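Long-range contacts in conjugal transfer protein TRWB (Escherichia coli, PDB 1E9S), which probably couples the relaxosome to the type IV secretion apparatus during bacterial conjugation, acting as a hexameric, nucleotide-driven DNA pump of the P-loop NTPase class: residues 22-27 / 414-419; 38-43 / 74-79; 84-89 / 282-287; 118-123 / 229-234; 218-223 / 253-258. One frame throughout, in Å; residues are numbered along the deposited sequence.

In the fold
Interactions 1 and 3 are parallel strand pairs of one mixed sheet, about 27 Å apart between centres. Interaction 3 is buried near the middle of the chain and is mostly apolar. Interaction 1 lies at the sheet's edge and is partly exposed. Interaction 2 sets a helix against a short strand. It touches interaction 1 through Ala43 and Val418, and interaction 3 through Ala74 and Met84. Interaction 4 is polar, built on carboxylate, amide and guanidinium groups, and reaches interaction 3 through Trp234 on Val85. Interaction 5 is mainly apolar helix packing. Interactions 4 and 5 lie across the chain's centre from interaction 1.

Interaction 1: residues 22-27 / 414-419; sequences RIVSGG and PIAKVP
Arg22 begins the contact with its backbone. Its O accepts from Ile415 N at 2.8 Å, in the carbonyl plane. Its CB rests on Pro414 CB, while the rest of the side chain runs extended away from residues 414-419. Ile23 follows and pairs in parallel with Ile415. Ile23 CG1 stands anti to the backbone N (chi1 -176°), which puts it 3.8 Å from Ile415 CG1, and the two side chains cross obliquely. Val24 N then donates to Ile415 O at 2.9 Å, with an angle of 172° at the hydrogen. Both methyls touch the proline: Val24 CG1 and Val24 CG2 each lie 3.5 Å from Pro414 CG. Ser25 turns the chain into a helix as its N-cap, and its OG caps Lys28 N. Gly26 CA packs against Val418 CG1 at 3.5 Å, where a side chain would collide with that methyl. Strand 23-25 is the outermost strand, within this chain, of the large mixed sheet, and 415-419 is next to it. On its other flank, strand 415-419 bonds to strand 404-408 through Ala416 with Val407 and Val418 with Ala405. Leu29 of helix 26-33 covers Val24, Pro414 and Ala416, and Tyr406 touches Ile23.

Interaction 2: residues 38-43 / 74-79; sequences KQVTVA and AYTGLL
Thr76 OG1 is held by two groups. It accepts from Thr41 N at 3.1 Å, with a nearly straight angle of 166° at the hydrogen, and it is also bonded to Glu72 O one turn earlier in its own helix. Helix 66-79 begins within the Gly60 to Ser67 segment, which fits a P-loop (Walker A), so this contact ties a short strand to the probable P-loop helix of the NTPase fold. The side chain of Thr76 has OG1 between the backbone N and the carbonyl carbon (chi1 54°), which aims the hydroxyl at the strand. Its methyl, CG2, meets Thr41 OG1 at 3.4 Å, and the two threonine side chains cross at about a right angle. Thr41 OG1 has its own polar partner in Glu72 OE2. A valine in place of Thr76 would probably leave Thr41 N without its acceptor and loosen the strand from the helix. Val40 packs beside this bond. Its CG2 lies 3.3 Å from Gly77 CA, so a side chain at Gly77 would be tight against it. Its other methyl, CG1, touches the Trp282 ring at CH2. Gln39 turns away, and its amide bonds to Glu35 N and Thr33 O. A water joins the backbones, donating to Gln39 O at 2.7 Å and to Thr76 O at 2.9 Å.

Interaction 3: residues 84-89 / 282-287; sequences MVIVDP and WLFIDE
Strands 84-89 and 282-285 run parallel, with axes 4.7 Å apart and only 4° between their directions. Three backbone bonds join them. Val85 N donates to Trp282 O at 2.8 Å, Phe284 N to Val85 O at 2.9 Å and Val87 N to Phe284 O at 2.8 Å. All three are close to linear. Met84, Ile86, Trp282 and Phe284 share one face of the sheet. Met84 CB packs on Trp282 CB at 3.6 Å. With CG between the backbone N and the carbonyl carbon (chi1 57°), the methionine chain carries its sulfur to two aromatic rings. Met84 SD lies 5.0 Å from the centroid of the Phe284 ring and 5.5 Å from that of the Trp282 five-membered ring, an oblique Met-aromatic contact in each case. Ile86 and Phe284 lie side by side and point the same way, with Ile86 CG2 against Phe284 CB. Val85 and Leu283 occupy the other face. Beyond the bonded stretch, the chain turns a corner at Asp286. There the carboxylate of Asp286 lies against the Pro89 ring, and Val87 CG1 approaches Asp286 CB. These are central strands of a P-loop NTPase sheet. Glu287 forms a salt bridge with Lys66 of the probable Walker A motif. Strands 243-247 and 309-315 flank the pair, and helix 66-79 covers the face with the aromatic rings through Leu73, Ala74 and Leu78.

Interaction 4: residues 118-123 / 229-234; sequences FNEIRN and FSIRSW
Glu120 directs its carboxylate at the start of helix 231-236. Its OE2 uses the syn lone pair to accept from Ile231 N at 2.9 Å. The chain reaches there because it bends at chi2 (-54°). The other carboxylate oxygen is less surely placed, but it lies near Arg232 N. Arg232 answers in the reverse direction: its NH1 donates to Glu120 O at 3.0 Å, in the guanidinium plane. A bend at chi3 (66°) brings the guanidinium to Glu120 O and over Arg122. Arg122, with an extended chain, slides past it the opposite way. The two guanidinium groups stack with centres 4.4 Å apart and planes at 15°. Arg122 CD sits over the centre of the Arg232 group, 3.7 Å from its CZ. Arg122 NH2 makes a weak bond to Ser233 OG, and its NE donates to a water at 2.6 Å, which is also bonded to Ser230 OG. Ser230 is the N-cap of helix 231-236, its OG weakly accepting from Ser233 N. Glu120 OE2 thus takes a backbone N-H of the first turn, beside that cap. Just before the helix, Asn119 ND2 donates to Phe229 O at 2.7 Å, from above the carbonyl plane, and also bonds Gly227 O. The second shell holds the charges. Asp126 forms a salt bridge with Arg232, and Glu236 forms one with Arg122; both probably offset the close approach of the arginines. Trp115 NE1 donates to Glu120 OE2.

Interaction 5: residues 218-223 / 253-258; sequences LPEHVT and PALRPL
His221 offers one face of its imidazole to Leu258. The methyl CD2 of Leu258 lies 3.8 Å from the ring centroid and 18° off the ring normal, a CH-pi contact displaced toward the rim. The nearest ring atom is His221 NE2, at 3.6 Å from Leu258 CD2. With CG anti to the carbonyl carbon (chi1 -79°), the ring is brought up to Leu258, and His221 ND1 is hydrogen-bonded to Lys217 O. That bond probably limits rotation of the ring. Leu258 also reaches Glu220: Leu258 CD1 is 3.8 Å from Glu220 O, and Leu258 CG is 4.2 Å from Glu220 CB. The Glu220 chain bends at chi2, and its OE2 bonds Tyr108 OH. An alanine in place of His221 would probably leave Leu258 CD2 without its ring face and Lys217 O without its side-chain donor. The axes of 219-223 and 253-258 cross at -83°, 9.0 Å apart at closest approach. This is plain helix packing, joining helix 219-223 to the start of helix 252-269. Val134 of helix 126-134 and Met169 of helix 169-178 also touch His221, and Ala254 packs on Gln128 of a neighbouring subunit.

Interaction 1: residues 22-27 / 414-419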
# COMPACT_ATOMS: atom_id res chain seq x y z
N ARG A 22 -20.41 18.32 -22.90
CA ARG A 22 -20.95 18.50 -24.24
C ARG A 22 -19.81 18.37 -25.23
O ARG A 22 -18.72 18.87 -24.98
CB ARG A 22 -21.55 19.90 -24.40
CG ARG A 22 -22.80 20.15 -23.60
CD ARG A 22 -23.15 21.63 -23.59
NE ARG A 22 -24.51 21.90 -23.09
CZ ARG A 22 -25.63 21.61 -23.74
NH1 ARG A 22 -25.59 21.03 -24.94
NH2 ARG A 22 -26.82 21.90 -23.21
N ILE A 23 -20.05 17.67 -26.33
CA ILE A 23 -19.02 17.56 -27.34
C ILE A 23 -19.62 18.21 -28.58
O ILE A 23 -20.78 17.97 -28.94
CB ILE A 23 -18.59 16.11 -27.63
CG1 ILE A 23 -17.44 16.13 -28.66
CG2 ILE A 23 -19.76 15.29 -28.12
CD1 ILE A 23 -16.56 14.92 -28.64
N VAL A 24 -18.84 19.07 -29.21
CA VAL A 24 -19.27 19.77 -30.40
C VAL A 24 -18.26 19.54 -31.51
O VAL A 24 -17.24 18.88 -31.32
CB VAL A 24 -19.42 21.28 -30.13
CG1 VAL A 24 -20.45 21.51 -29.06
CG2 VAL A 24 -18.09 21.92 -29.78
N SER A 25 -18.55 20.06 -32.70
CA SER A 25 -17.65 19.91 -33.83
C SER A 25 -16.52 20.92 -33.68
O SER A 25 -16.70 21.95 -33.04
CB SER A 25 -18.41 20.18 -35.14
OG SER A 25 -18.95 21.50 -35.13
N GLY A 26 -15.37 20.61 -34.26
CA GLY A 26 -14.26 21.54 -34.18
C GLY A 26 -14.70 22.92 -34.65
O GLY A 26 -14.36 23.94 -34.04
N GLY A 27 -15.47 22.95 -35.73
CA GLY A 27 -15.94 24.21 -36.27
C GLY A 27 -16.85 24.98 -35.34
O GLY A 27 -16.69 26.20 -35.19
N PRO A 414 -17.87 23.12 -24.37
CA PRO A 414 -17.90 21.74 -24.83
C PRO A 414 -16.51 21.38 -25.32
O PRO A 414 -15.68 22.27 -25.54
CB PRO A 414 -18.93 21.78 -25.95
CG PRO A 414 -18.66 23.13 -26.56
CD PRO A 414 -18.51 24.02 -25.35
N ILE A 415 -16.23 20.10 -25.49
CA ILE A 415 -14.94 19.69 -26.00
C ILE A 415 -15.17 19.45 -27.48
O ILE A 415 -16.30 19.47 -27.94
CB ILE A 415 -14.46 18.39 -25.34
CG1 ILE A 415 -15.49 17.29 -25.59
CG2 ILE A 415 -14.31 18.60 -23.85
CD1 ILE A 415 -15.03 15.93 -25.16
N ALA A 416 -14.10 19.24 -28.23
CA ALA A 416 -14.23 19.01 -29.65
C ALA A 416 -13.02 18.30 -30.18
O ALA A 416 -11.91 18.51 -29.71
CB ALA A 416 -14.42 20.33 -30.38
N LYS A 417 -13.24 17.44 -31.16
CA LYS A 417 -12.16 16.70 -31.79
C LYS A 417 -11.74 17.61 -32.94
O LYS A 417 -12.53 17.90 -33.82
CB LYS A 417 -12.68 15.37 -32.31
CG LYS A 417 -11.64 14.43 -32.84
CD LYS A 417 -12.33 13.18 -33.31
CE LYS A 417 -11.43 12.34 -34.15
NZ LYS A 417 -12.23 11.27 -34.80
N VAL A 418 -10.50 18.07 -32.89
CA VAL A 418 -9.98 18.96 -33.92
C VAL A 418 -8.68 18.47 -34.53
O VAL A 418 -7.86 17.83 -33.87
CB VAL A 418 -9.74 20.37 -33.35
CG1 VAL A 418 -11.04 20.95 -32.88
CG2 VAL A 418 -8.72 20.33 -32.25
N PRO A 419 -8.46 18.75 -35.82
CA PRO A 419 -7.25 18.33 -36.53
C PRO A 419 -6.21 19.44 -36.44
O PRO A 419 -6.54 20.63 -36.44
CB PRO A 419 -7.75 18.14 -37.94
CG PRO A 419 -8.65 19.36 -38.08
CD PRO A 419 -9.42 19.36 -36.76

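Interaction 2: residues 38-43 / 74-79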
# COMPACT_ATOMS: atom_id res chain seq x y z
N LYS A 38 -7.65 40.04 -29.43
CA LYS A 38 -6.67 39.23 -30.13
C LYS A 38 -6.47 37.95 -29.31
O LYS A 38 -6.25 38.01 -28.10
CB LYS A 38 -5.33 39.97 -30.25
CG LYS A 38 -5.34 41.21 -31.12
CD LYS A 38 -3.92 41.75 -31.28
CE LYS A 38 -3.85 42.91 -32.26
NZ LYS A 38 -2.45 43.43 -32.42
N GLN A 39 -6.55 36.81 -29.96
CA GLN A 39 -6.40 35.54 -29.27
C GLN A 39 -5.25 34.70 -29.76
O GLN A 39 -4.65 34.97 -30.79
CB GLN A 39 -7.68 34.73 -29.39
CG GLN A 39 -8.84 35.25 -28.59
CD GLN A 39 -10.15 34.69 -29.08
OE1 GLN A 39 -10.58 34.98 -30.20
NE2 GLN A 39 -10.79 33.86 -28.26
N VAL A 40 -4.97 33.66 -29.00
CA VAL A 40 -3.93 32.69 -29.28
C VAL A 40 -4.70 31.45 -29.72
O VAL A 40 -5.88 31.33 -29.43
CB VAL A 40 -3.12 32.47 -27.98
CG1 VAL A 40 -3.17 31.04 -27.54
CG2 VAL A 40 -1.71 32.97 -28.17
N THR A 41 -4.09 30.53 -30.45
CA THR A 41 -4.85 29.35 -30.86
C THR A 41 -4.27 28.01 -30.42
O THR A 41 -3.05 27.82 -30.41
CB THR A 41 -5.09 29.30 -32.40
OG1 THR A 41 -3.85 29.36 -33.09
CG2 THR A 41 -5.96 30.45 -32.83
N VAL A 42 -5.16 27.10 -30.06
CA VAL A 42 -4.79 25.76 -29.64
C VAL A 42 -5.41 24.79 -30.64
O VAL A 42 -6.62 24.64 -30.72
CB VAL A 42 -5.31 25.47 -28.21
CG1 VAL A 42 -4.84 24.10 -27.75
CG2 VAL A 42 -4.78 26.52 -27.24
N ALA A 43 -4.56 24.14 -31.43
CA ALA A 43 -5.03 23.20 -32.43
C ALA A 43 -6.03 23.89 -33.37
O ALA A 43 -7.01 23.29 -33.82
CB ALA A 43 -5.68 22.01 -31.76
N ALA A 74 2.82 29.15 -29.55
CA ALA A 74 3.89 30.12 -29.36
C ALA A 74 3.84 31.19 -30.45
O ALA A 74 3.98 32.37 -30.16
CB ALA A 74 5.23 29.41 -29.38
N TYR A 75 3.66 30.76 -31.69
CA TYR A 75 3.58 31.67 -32.82
C TYR A 75 2.47 32.70 -32.65
O TYR A 75 2.73 33.90 -32.65
CB TYR A 75 3.35 30.86 -34.09
CG TYR A 75 3.33 31.67 -35.35
CD1 TYR A 75 4.41 32.50 -35.67
CD2 TYR A 75 2.26 31.61 -36.24
CE1 TYR A 75 4.41 33.25 -36.84
CE2 TYR A 75 2.25 32.36 -37.41
CZ TYR A 75 3.34 33.18 -37.71
OH TYR A 75 3.35 33.94 -38.86
N THR A 76 1.23 32.24 -32.48
CA THR A 76 0.11 33.16 -32.31
C THR A 76 0.24 34.03 -31.06
O THR A 76 -0.34 35.11 -30.99
CB THR A 76 -1.24 32.40 -32.25
OG1 THR A 76 -1.19 31.38 -31.25
CG2 THR A 76 -1.53 31.77 -33.58
N GLY A 77 1.01 33.57 -30.09
CA GLY A 77 1.21 34.35 -28.88
C GLY A 77 2.20 35.46 -29.13
O GLY A 77 2.07 36.57 -28.62
N LEU A 78 3.21 35.16 -29.94
CA LEU A 78 4.23 36.12 -30.30
C LEU A 78 3.63 37.21 -31.18
O LEU A 78 3.95 38.39 -31.01
CB LEU A 78 5.37 35.42 -31.03
CG LEU A 78 6.21 34.47 -30.18
CD1 LEU A 78 7.11 33.61 -31.04
CD2 LEU A 78 7.01 35.27 -29.17
N LEU A 79 2.77 36.81 -32.12
CA LEU A 79 2.11 37.75 -33.02
C LEU A 79 1.34 38.78 -32.23
O LEU A 79 1.19 39.92 -32.65
CB LEU A 79 1.13 37.02 -33.94
CG LEU A 79 1.75 36.03 -34.92
CD1 LEU A 79 0.64 35.39 -35.70
CD2 LEU A 79 2.70 36.73 -35.85
O HOH W 1 -2.77 36.14 -32.29

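Interaction 3: residues 84-89 / 282-287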
# COMPACT_ATOMS: atom_id res chain seq x y z
N MET A 84 7.59 35.32 -23.36
CA MET A 84 7.58 33.94 -22.92
C MET A 84 8.92 33.30 -22.61
O MET A 84 9.96 33.71 -23.13
CB MET A 84 6.84 33.09 -23.95
CG MET A 84 7.41 33.18 -25.34
SD MET A 84 6.11 32.68 -26.47
CE MET A 84 7.00 31.74 -27.62
N VAL A 85 8.88 32.31 -21.73
CA VAL A 85 10.05 31.54 -21.34
C VAL A 85 9.75 30.18 -21.92
O VAL A 85 8.69 29.62 -21.67
CB VAL A 85 10.16 31.42 -19.81
CG1 VAL A 85 11.36 30.57 -19.43
CG2 VAL A 85 10.30 32.80 -19.21
N ILE A 86 10.67 29.66 -22.72
CA ILE A 86 10.45 28.36 -23.34
C ILE A 86 11.50 27.32 -23.01
O ILE A 86 12.68 27.51 -23.29
CB ILE A 86 10.36 28.50 -24.87
CG1 ILE A 86 9.26 29.50 -25.22
CG2 ILE A 86 10.07 27.15 -25.52
CD1 ILE A 86 9.11 29.70 -26.68
N VAL A 87 11.06 26.23 -22.38
CA VAL A 87 11.95 25.12 -22.07
C VAL A 87 12.00 24.48 -23.44
O VAL A 87 11.08 23.80 -23.86
CB VAL A 87 11.32 24.17 -21.05
CG1 VAL A 87 12.16 22.89 -20.97
CG2 VAL A 87 11.25 24.85 -19.70
N ASP A 88 13.11 24.71 -24.13
CA ASP A 88 13.27 24.28 -25.50
C ASP A 88 14.32 23.21 -25.83
O ASP A 88 15.49 23.51 -26.09
CB ASP A 88 13.51 25.55 -26.31
CG ASP A 88 13.61 25.30 -27.75
OD1 ASP A 88 12.81 24.52 -28.29
OD2 ASP A 88 14.51 25.91 -28.36
N PRO A 89 13.91 21.93 -25.86
CA PRO A 89 14.82 20.83 -26.16
C PRO A 89 15.39 20.96 -27.57
O PRO A 89 14.64 21.12 -28.54
CB PRO A 89 13.94 19.59 -26.03
CG PRO A 89 12.83 20.02 -25.17
CD PRO A 89 12.55 21.42 -25.60
N TRP A 282 4.24 33.70 -20.83
CA TRP A 282 4.00 32.28 -21.02
C TRP A 282 5.17 31.44 -20.55
O TRP A 282 6.32 31.78 -20.81
CB TRP A 282 3.76 31.95 -22.48
CG TRP A 282 2.53 32.51 -23.04
CD1 TRP A 282 2.34 33.77 -23.51
CD2 TRP A 282 1.29 31.81 -23.21
NE1 TRP A 282 1.05 33.90 -23.98
CE2 TRP A 282 0.38 32.72 -23.81
CE3 TRP A 282 0.85 30.51 -22.92
CZ2 TRP A 282 -0.94 32.37 -24.12
CZ3 TRP A 282 -0.47 30.16 -23.23
CH2 TRP A 282 -1.35 31.09 -23.83
N LEU A 283 4.87 30.35 -19.88
CA LEU A 283 5.91 29.45 -19.43
C LEU A 283 5.64 28.16 -20.18
O LEU A 283 4.66 27.46 -19.90
CB LEU A 283 5.82 29.18 -17.93
CG LEU A 283 7.09 28.70 -17.22
CD1 LEU A 283 6.69 27.83 -16.06
CD2 LEU A 283 8.02 27.93 -18.15
N PHE A 284 6.48 27.87 -21.16
CA PHE A 284 6.33 26.66 -21.94
C PHE A 284 7.24 25.60 -21.38
O PHE A 284 8.45 25.62 -21.61
CB PHE A 284 6.69 26.89 -23.41
CG PHE A 284 5.61 27.51 -24.21
CD1 PHE A 284 5.30 28.86 -24.06
CD2 PHE A 284 4.89 26.77 -25.14
CE1 PHE A 284 4.30 29.46 -24.81
CE2 PHE A 284 3.88 27.36 -25.90
CZ PHE A 284 3.59 28.71 -25.73
N ILE A 285 6.67 24.69 -20.61
CA ILE A 285 7.44 23.60 -20.03
C ILE A 285 7.24 22.43 -20.97
O ILE A 285 6.20 21.78 -20.96
CB ILE A 285 6.92 23.20 -18.66
CG1 ILE A 285 7.04 24.38 -17.70
CG2 ILE A 285 7.69 22.02 -18.15
CD1 ILE A 285 6.49 24.13 -16.34
N ASP A 286 8.23 22.18 -21.81
CA ASP A 286 8.12 21.09 -22.76
C ASP A 286 7.46 19.87 -22.13
O ASP A 286 6.27 19.65 -22.29
CB ASP A 286 9.50 20.72 -23.29
CG ASP A 286 9.41 19.83 -24.49
OD1 ASP A 286 8.76 20.24 -25.47
OD2 ASP A 286 9.98 18.71 -24.46
N GLU A 287 8.24 19.06 -21.42
CA GLU A 287 7.73 17.87 -20.75
C GLU A 287 7.87 18.05 -19.25
O GLU A 287 8.97 17.96 -18.70
CB GLU A 287 8.49 16.63 -21.21
CG GLU A 287 7.93 16.05 -22.49
CD GLU A 287 6.49 15.60 -22.35
OE1 GLU A 287 6.03 15.41 -21.20
OE2 GLU A 287 5.82 15.41 -23.38

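Interaction 4: residues 118-123 / 229-234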
# COMPACT_ATOMS: atom_id res chain seq x y z
N PHE A 118 23.13 33.62 -7.59
CA PHE A 118 23.41 34.80 -6.77
C PHE A 118 22.76 36.04 -7.40
O PHE A 118 22.38 36.96 -6.69
CB PHE A 118 24.91 35.04 -6.67
CG PHE A 118 25.63 34.15 -5.70
CD1 PHE A 118 25.66 34.44 -4.34
CD2 PHE A 118 26.39 33.07 -6.15
CE1 PHE A 118 26.43 33.68 -3.46
CE2 PHE A 118 27.16 32.31 -5.27
CZ PHE A 118 27.19 32.61 -3.94
N ASN A 119 22.64 36.06 -8.72
CA ASN A 119 22.07 37.19 -9.44
C ASN A 119 20.60 37.41 -9.14
O ASN A 119 20.04 38.44 -9.52
CB ASN A 119 22.19 37.01 -10.95
CG ASN A 119 23.59 36.81 -11.40
OD1 ASN A 119 24.54 37.03 -10.64
ND2 ASN A 119 23.74 36.39 -12.64
N GLU A 120 19.98 36.45 -8.47
CA GLU A 120 18.55 36.55 -8.17
C GLU A 120 18.27 37.00 -6.74
O GLU A 120 17.13 37.28 -6.39
CB GLU A 120 17.85 35.21 -8.38
CG GLU A 120 18.09 34.52 -9.69
CD GLU A 120 17.79 35.39 -10.88
OE1 GLU A 120 16.89 36.23 -10.78
OE2 GLU A 120 18.46 35.21 -11.90
N ILE A 121 19.31 37.06 -5.92
CA ILE A 121 19.16 37.46 -4.54
C ILE A 121 19.04 38.98 -4.37
O ILE A 121 19.90 39.74 -4.78
CB ILE A 121 20.36 36.95 -3.69
CG1 ILE A 121 20.51 35.44 -3.89
CG2 ILE A 121 20.13 37.28 -2.20
CD1 ILE A 121 19.26 34.63 -3.61
N ARG A 122 17.94 39.40 -3.76
CA ARG A 122 17.69 40.81 -3.51
C ARG A 122 17.53 41.07 -2.02
O ARG A 122 18.13 42.00 -1.48
CB ARG A 122 16.45 41.27 -4.25
CG ARG A 122 16.68 41.16 -5.73
CD ARG A 122 15.60 41.85 -6.48
NE ARG A 122 15.86 41.81 -7.91
CZ ARG A 122 15.00 42.26 -8.82
NH1 ARG A 122 13.84 42.76 -8.43
NH2 ARG A 122 15.29 42.19 -10.11
N ASN A 123 16.74 40.24 -1.37
CA ASN A 123 16.49 40.35 0.06
C ASN A 123 17.03 39.13 0.78
O ASN A 123 17.56 38.23 0.14
CB ASN A 123 15.00 40.52 0.30
CG ASN A 123 14.45 41.72 -0.44
OD1 ASN A 123 14.79 42.86 -0.12
ND2 ASN A 123 13.62 41.49 -1.45
N PHE A 229 23.45 38.31 -15.84
CA PHE A 229 22.05 38.13 -16.18
C PHE A 229 21.21 37.67 -14.98
O PHE A 229 21.60 36.78 -14.21
CB PHE A 229 21.88 37.13 -17.33
CG PHE A 229 20.45 36.96 -17.76
CD1 PHE A 229 19.77 38.00 -18.39
CD2 PHE A 229 19.76 35.79 -17.48
CE1 PHE A 229 18.43 37.87 -18.73
CE2 PHE A 229 18.42 35.66 -17.82
CZ PHE A 229 17.76 36.70 -18.44
N SER A 230 20.04 38.29 -14.83
CA SER A 230 19.11 37.97 -13.75
C SER A 230 17.73 37.76 -14.33
O SER A 230 17.17 38.65 -14.97
CB SER A 230 19.07 39.12 -12.73
OG SER A 230 18.01 38.97 -11.79
N ILE A 231 17.18 36.57 -14.11
CA ILE A 231 15.85 36.24 -14.61
C ILE A 231 14.81 37.18 -14.01
O ILE A 231 13.84 37.56 -14.67
CB ILE A 231 15.49 34.77 -14.27
CG1 ILE A 231 16.50 33.84 -14.96
CG2 ILE A 231 14.06 34.44 -14.71
CD1 ILE A 231 16.32 32.38 -14.65
N ARG A 232 15.03 37.58 -12.76
CA ARG A 232 14.13 38.49 -12.08
C ARG A 232 14.09 39.83 -12.78
O ARG A 232 13.02 40.37 -13.04
CB ARG A 232 14.56 38.69 -10.63
CG ARG A 232 14.50 37.43 -9.82
CD ARG A 232 14.71 37.71 -8.36
NE ARG A 232 13.62 38.50 -7.82
CZ ARG A 232 13.52 38.83 -6.54
NH1 ARG A 232 14.45 38.44 -5.67
NH2 ARG A 232 12.49 39.56 -6.12
N SER A 233 15.27 40.38 -13.07
CA SER A 233 15.36 41.66 -13.75
C SER A 233 14.79 41.52 -15.15
O SER A 233 14.08 42.40 -15.64
CB SER A 233 16.81 42.09 -13.84
OG SER A 233 17.36 42.22 -12.56
N TRP A 234 15.10 40.40 -15.79
CA TRP A 234 14.60 40.13 -17.13
C TRP A 234 13.07 40.19 -17.14
O TRP A 234 12.46 40.78 -18.03
CB TRP A 234 15.08 38.76 -17.60
CG TRP A 234 14.49 38.34 -18.90
CD1 TRP A 234 14.86 38.76 -20.15
CD2 TRP A 234 13.38 37.46 -19.09
NE1 TRP A 234 14.05 38.19 -21.10
CE2 TRP A 234 13.13 37.38 -20.48
CE3 TRP A 234 12.56 36.72 -18.22
CZ2 TRP A 234 12.11 36.60 -21.02
CZ3 TRP A 234 11.54 35.94 -18.75
CH2 TRP A 234 11.33 35.89 -20.15
O HOH W 2 17.75 40.63 -9.31

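Interaction 5: residues 218-223 / 253-258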
# COMPACT_ATOMS: atom_id res chain seq x y z
N LEU A 218 24.96 21.00 -8.05
CA LEU A 218 25.84 22.09 -8.42
C LEU A 218 26.79 21.99 -9.63
O LEU A 218 27.07 23.00 -10.25
CB LEU A 218 26.67 22.53 -7.20
CG LEU A 218 25.94 23.15 -5.99
CD1 LEU A 218 26.96 23.63 -4.98
CD2 LEU A 218 25.07 24.31 -6.43
N PRO A 219 27.30 20.79 -9.96
CA PRO A 219 28.21 20.69 -11.10
C PRO A 219 27.94 21.59 -12.30
O PRO A 219 28.82 22.34 -12.73
CB PRO A 219 28.16 19.20 -11.43
CG PRO A 219 28.11 18.60 -10.09
CD PRO A 219 27.03 19.44 -9.41
N GLU A 220 26.73 21.54 -12.84
CA GLU A 220 26.43 22.35 -14.01
C GLU A 220 26.27 23.84 -13.74
O GLU A 220 26.32 24.66 -14.66
CB GLU A 220 25.19 21.81 -14.72
CG GLU A 220 25.45 21.57 -16.21
CD GLU A 220 26.52 20.51 -16.48
OE1 GLU A 220 26.73 19.61 -15.65
OE2 GLU A 220 27.15 20.57 -17.55
N HIS A 221 26.05 24.21 -12.49
CA HIS A 221 25.94 25.61 -12.11
C HIS A 221 27.34 26.21 -12.17
O HIS A 221 27.52 27.39 -12.46
CB HIS A 221 25.41 25.76 -10.68
CG HIS A 221 23.92 25.60 -10.56
ND1 HIS A 221 23.31 24.37 -10.60
CD2 HIS A 221 22.94 26.51 -10.43
CE1 HIS A 221 22.00 24.53 -10.50
NE2 HIS A 221 21.75 25.82 -10.40
N VAL A 222 28.33 25.38 -11.87
CA VAL A 222 29.72 25.80 -11.89
C VAL A 222 30.21 25.96 -13.33
O VAL A 222 30.85 26.95 -13.65
CB VAL A 222 30.60 24.78 -11.15
CG1 VAL A 222 32.03 25.26 -11.11
CG2 VAL A 222 30.10 24.60 -9.73
N THR A 223 29.90 24.99 -14.18
CA THR A 223 30.32 25.05 -15.58
C THR A 223 29.60 26.17 -16.34
O THR A 223 30.08 26.66 -17.35
CB THR A 223 30.06 23.71 -16.33
OG1 THR A 223 28.66 23.57 -16.61
CG2 THR A 223 30.54 22.53 -15.50
N PRO A 253 19.90 14.28 -18.81
CA PRO A 253 20.15 13.92 -17.41
C PRO A 253 21.13 14.83 -16.68
O PRO A 253 20.91 15.18 -15.52
CB PRO A 253 20.65 12.47 -17.52
CG PRO A 253 21.27 12.42 -18.85
CD PRO A 253 20.29 13.18 -19.70
N ALA A 254 22.19 15.24 -17.35
CA ALA A 254 23.19 16.10 -16.74
C ALA A 254 22.66 17.49 -16.41
O ALA A 254 22.97 18.06 -15.37
CB ALA A 254 24.39 16.23 -17.66
N LEU A 255 21.85 18.03 -17.31
CA LEU A 255 21.28 19.37 -17.14
C LEU A 255 19.91 19.42 -16.47
O LEU A 255 19.37 20.50 -16.29
CB LEU A 255 21.20 20.07 -18.50
CG LEU A 255 22.50 20.41 -19.24
CD1 LEU A 255 22.21 20.87 -20.64
CD2 LEU A 255 23.23 21.49 -18.51
N ARG A 256 19.36 18.27 -16.08
CA ARG A 256 18.04 18.25 -15.46
C ARG A 256 17.97 19.19 -14.25
O ARG A 256 17.02 19.96 -14.11
CB ARG A 256 17.65 16.82 -15.07
CG ARG A 256 16.15 16.62 -14.95
CD ARG A 256 15.74 15.16 -14.95
NE ARG A 256 15.26 14.72 -13.64
CZ ARG A 256 14.08 14.12 -13.40
NH1 ARG A 256 13.22 13.86 -14.39
NH2 ARG A 256 13.76 13.76 -12.16
N PRO A 257 18.98 19.15 -13.37
CA PRO A 257 18.92 20.04 -12.20
C PRO A 257 19.01 21.52 -12.52
O PRO A 257 18.32 22.34 -11.91
CB PRO A 257 20.08 19.55 -11.32
CG PRO A 257 20.36 18.16 -11.82
CD PRO A 257 20.15 18.27 -13.30
N LEU A 258 19.86 21.88 -13.48
CA LEU A 258 20.03 23.28 -13.86
C LEU A 258 18.78 23.83 -14.53
O LEU A 258 18.30 24.90 -14.17
CB LEU A 258 21.21 23.45 -14.81
CG LEU A 258 22.15 24.65 -14.62
CD1 LEU A 258 22.76 25.03 -15.95
CD2 LEU A 258 21.40 25.84 -14.02